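Local structure of antifreeze protein type II (Clupea harengus, 2PY2) at residues Y85-T96 against I108-P116. The protein probably binds to ice crystals and slows their growth in the blood of the herring, in a calcium-dependent manner, on a C-type lectin scaffold. Numbering follows the deposited sequence.
Sequences YADWCAAQPDTT and IGKCWNDTP. With CA (calcium ion), chain G.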
# COMPACT_ATOMS: atom_id res chain seq x y z
N TYR A 85 -4.26 3.69 11.42
CA TYR A 85 -4.32 4.89 10.60
C TYR A 85 -4.97 4.54 9.28
O TYR A 85 -4.81 3.42 8.79
CB TYR A 85 -2.91 5.43 10.35
CG TYR A 85 -2.85 6.55 9.33
CD1 TYR A 85 -3.07 7.87 9.70
CD2 TYR A 85 -2.59 6.28 7.98
CE1 TYR A 85 -3.02 8.90 8.75
CE2 TYR A 85 -2.54 7.29 7.04
CZ TYR A 85 -2.76 8.60 7.43
OH TYR A 85 -2.72 9.60 6.48
N ALA A 86 -5.71 5.49 8.72
CA ALA A 86 -6.36 5.31 7.43
C ALA A 86 -6.48 6.67 6.73
O ALA A 86 -6.51 7.71 7.38
CB ALA A 86 -7.75 4.69 7.62
N ASP A 87 -6.56 6.64 5.41
CA ASP A 87 -6.69 7.86 4.62
C ASP A 87 -7.75 7.62 3.55
O ASP A 87 -7.55 7.91 2.38
CB ASP A 87 -5.33 8.21 3.99
CG ASP A 87 -5.37 9.53 3.23
OD1 ASP A 87 -6.08 10.46 3.67
OD2 ASP A 87 -4.67 9.64 2.20
N TRP A 88 -8.90 7.09 3.98
CA TRP A 88 -9.99 6.78 3.06
C TRP A 88 -10.58 7.96 2.30
O TRP A 88 -10.75 9.06 2.84
CB TRP A 88 -11.14 6.10 3.82
CG TRP A 88 -10.76 4.81 4.48
CD1 TRP A 88 -10.78 4.53 5.82
CD2 TRP A 88 -10.36 3.61 3.83
NE1 TRP A 88 -10.42 3.23 6.04
CE2 TRP A 88 -10.15 2.64 4.83
CE3 TRP A 88 -10.15 3.25 2.49
CZ2 TRP A 88 -9.75 1.33 4.54
CZ3 TRP A 88 -9.75 1.95 2.20
CH2 TRP A 88 -9.55 1.01 3.22
N CYS A 89 -10.88 7.73 1.02
CA CYS A 89 -11.51 8.74 0.20
C CYS A 89 -12.94 8.84 0.72
O CYS A 89 -13.38 8.00 1.51
CB CYS A 89 -11.57 8.31 -1.26
SG CYS A 89 -10.00 8.32 -2.20
N ALA A 90 -13.68 9.85 0.27
CA ALA A 90 -15.06 10.01 0.69
C ALA A 90 -15.85 8.76 0.29
O ALA A 90 -15.69 8.26 -0.82
CB ALA A 90 -15.67 11.25 0.01
N ALA A 91 -16.67 8.27 1.21
CA ALA A 91 -17.51 7.09 1.00
C ALA A 91 -16.75 5.77 1.13
O ALA A 91 -17.37 4.70 1.16
CB ALA A 91 -18.19 7.16 -0.37
N GLN A 92 -15.43 5.84 1.22
CA GLN A 92 -14.60 4.64 1.34
C GLN A 92 -14.35 4.30 2.81
O GLN A 92 -14.33 5.19 3.65
CB GLN A 92 -13.26 4.87 0.64
CG GLN A 92 -13.43 5.20 -0.82
CD GLN A 92 -14.03 4.05 -1.57
OE1 GLN A 92 -13.45 2.98 -1.61
NE2 GLN A 92 -15.20 4.26 -2.16
N PRO A 93 -14.16 3.00 3.12
CA PRO A 93 -14.17 1.88 2.17
C PRO A 93 -15.57 1.30 1.98
O PRO A 93 -16.45 1.48 2.82
CB PRO A 93 -13.22 0.88 2.82
CG PRO A 93 -13.55 1.04 4.27
CD PRO A 93 -13.66 2.56 4.44
N ASP A 94 -15.79 0.59 0.87
CA ASP A 94 -17.10 -0.01 0.64
C ASP A 94 -17.27 -1.27 1.49
O ASP A 94 -18.38 -1.62 1.89
CB ASP A 94 -17.28 -0.33 -0.84
CG ASP A 94 -17.43 0.93 -1.68
OD1 ASP A 94 -18.47 1.61 -1.57
OD2 ASP A 94 -16.51 1.26 -2.44
N THR A 95 -16.15 -1.93 1.79
CA THR A 95 -16.07 -3.16 2.59
C THR A 95 -16.63 -4.40 1.90
O THR A 95 -16.75 -5.46 2.53
CB THR A 95 -16.75 -3.03 4.00
OG1 THR A 95 -18.18 -3.08 3.86
CG2 THR A 95 -16.36 -1.71 4.68
N THR A 96 -16.95 -4.27 0.62
CA THR A 96 -17.46 -5.40 -0.16
C THR A 96 -16.29 -6.34 -0.40
O THR A 96 -15.20 -5.90 -0.78
CB THR A 96 -17.99 -4.96 -1.53
OG1 THR A 96 -18.78 -3.77 -1.38
CG2 THR A 96 -18.85 -6.05 -2.15
N ILE A 108 -8.75 12.46 -7.47
CA ILE A 108 -8.16 13.79 -7.33
C ILE A 108 -7.73 14.05 -5.90
O ILE A 108 -6.84 14.86 -5.66
CB ILE A 108 -9.15 14.90 -7.76
CG1 ILE A 108 -10.31 14.99 -6.78
CG2 ILE A 108 -9.68 14.62 -9.15
CD1 ILE A 108 -11.24 16.16 -7.06
N GLY A 109 -8.36 13.36 -4.96
CA GLY A 109 -8.01 13.54 -3.56
C GLY A 109 -6.78 12.75 -3.13
O GLY A 109 -6.30 12.92 -2.01
N LYS A 110 -6.29 11.87 -4.01
CA LYS A 110 -5.12 11.05 -3.72
C LYS A 110 -5.23 10.34 -2.36
O LYS A 110 -4.32 10.37 -1.55
CB LYS A 110 -3.84 11.91 -3.76
CG LYS A 110 -3.60 12.62 -5.08
CD LYS A 110 -3.47 11.64 -6.24
CE LYS A 110 -3.09 12.34 -7.54
NZ LYS A 110 -2.83 11.36 -8.63
N CYS A 111 -6.37 9.68 -2.15
CA CYS A 111 -6.66 8.98 -0.91
C CYS A 111 -6.79 7.46 -1.13
O CYS A 111 -6.51 6.96 -2.22
CB CYS A 111 -7.96 9.53 -0.32
SG CYS A 111 -9.10 10.05 -1.63
N TRP A 112 -7.22 6.75 -0.09
CA TRP A 112 -7.37 5.29 -0.19
C TRP A 112 -8.75 4.85 -0.65
O TRP A 112 -9.77 5.46 -0.31
CB TRP A 112 -7.10 4.61 1.16
CG TRP A 112 -5.74 4.80 1.75
CD1 TRP A 112 -4.72 5.57 1.27
CD2 TRP A 112 -5.28 4.24 2.98
NE1 TRP A 112 -3.66 5.53 2.14
CE2 TRP A 112 -3.98 4.73 3.20
CE3 TRP A 112 -5.86 3.38 3.93
CZ2 TRP A 112 -3.23 4.38 4.34
CZ3 TRP A 112 -5.11 3.04 5.05
CH2 TRP A 112 -3.82 3.54 5.25
N ASN A 113 -8.77 3.76 -1.39
CA ASN A 113 -10.00 3.21 -1.92
C ASN A 113 -9.85 1.69 -1.91
O ASN A 113 -8.81 1.19 -2.35
CB ASN A 113 -10.16 3.74 -3.34
CG ASN A 113 -11.49 3.40 -3.94
OD1 ASN A 113 -11.89 2.24 -3.97
ND2 ASN A 113 -12.17 4.42 -4.45
N ASP A 114 -10.82 0.94 -1.40
CA ASP A 114 -10.67 -0.52 -1.48
C ASP A 114 -11.08 -0.89 -2.90
O ASP A 114 -12.09 -0.43 -3.41
CB ASP A 114 -11.44 -1.28 -0.36
CG ASP A 114 -12.90 -0.87 -0.19
OD1 ASP A 114 -13.32 0.20 -0.65
OD2 ASP A 114 -13.64 -1.63 0.46
N THR A 115 -10.27 -1.69 -3.58
CA THR A 115 -10.57 -2.01 -4.97
C THR A 115 -10.34 -3.47 -5.30
O THR A 115 -9.67 -4.18 -4.56
CB THR A 115 -9.75 -1.06 -5.94
OG1 THR A 115 -8.74 -1.77 -6.64
CG2 THR A 115 -9.12 0.07 -5.15
N PRO A 116 -10.94 -3.96 -6.40
CA PRO A 116 -10.76 -5.36 -6.79
C PRO A 116 -9.27 -5.70 -6.86
O PRO A 116 -8.51 -5.04 -7.56
CB PRO A 116 -11.46 -5.43 -8.14
CG PRO A 116 -12.57 -4.43 -7.98
CD PRO A 116 -11.88 -3.27 -7.30
CA CA G . -14.10 0.86 -2.89
O HOH W 1 -2.25 7.95 1.92
O HOH W 2 -4.80 12.22 0.73
O HOH W 3 -14.24 2.06 -5.24
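Trp112, buried under the loop 85-96, carries the tight half of this contact. One face of its indole lies against the backbone of Ala86 and Asp87, and Asp87 CB sits 3.7 Å from the centroid of the five-membered ring, almost on the ring normal, in a CH-pi contact. With CG anti to the carbonyl carbon (chi1 -61°), the same indole presents its edge to the face of Trp88 in a T-shaped pair; Pro93 CD covers the opposite face of Trp88. Backbone bonds frame this cluster: Trp112 N gives a nearly straight bond of 2.7 Å to Asp87 O, and Cys89 N returns one to Trp112 O. The Cys89-Cys111 disulfide adds a covalent tie beside this single beta bridge.

The side toward solvent is looser. One water joins Asp87 OD2 to Trp112 NE1 at the indole edge, while the tip of the type II turn from Cys89 to Gln92 stands off the strand.

At the other end, a calcium ion holds together oxygens that would otherwise probably repel: Gln92 OE1 lies 2.9 Å from Asn113 OD1, and their amides are stacked. Asp114 binds the ion through both O and OD1, the latter at 2.5 Å. Its carboxylate is fixed by two backbone donors, Asp94 N to OD1 (2.9 Å) and Thr95 N to OD2 (2.9 Å), the second on the syn lone pair. Asp94 OD2, Glu99 and a water complete the shell. A cis peptide before Pro93, flanked by calcium ligands and facing an Asn-Asp pair on the strand, is the hallmark of the calcium site of C-type lectin domains.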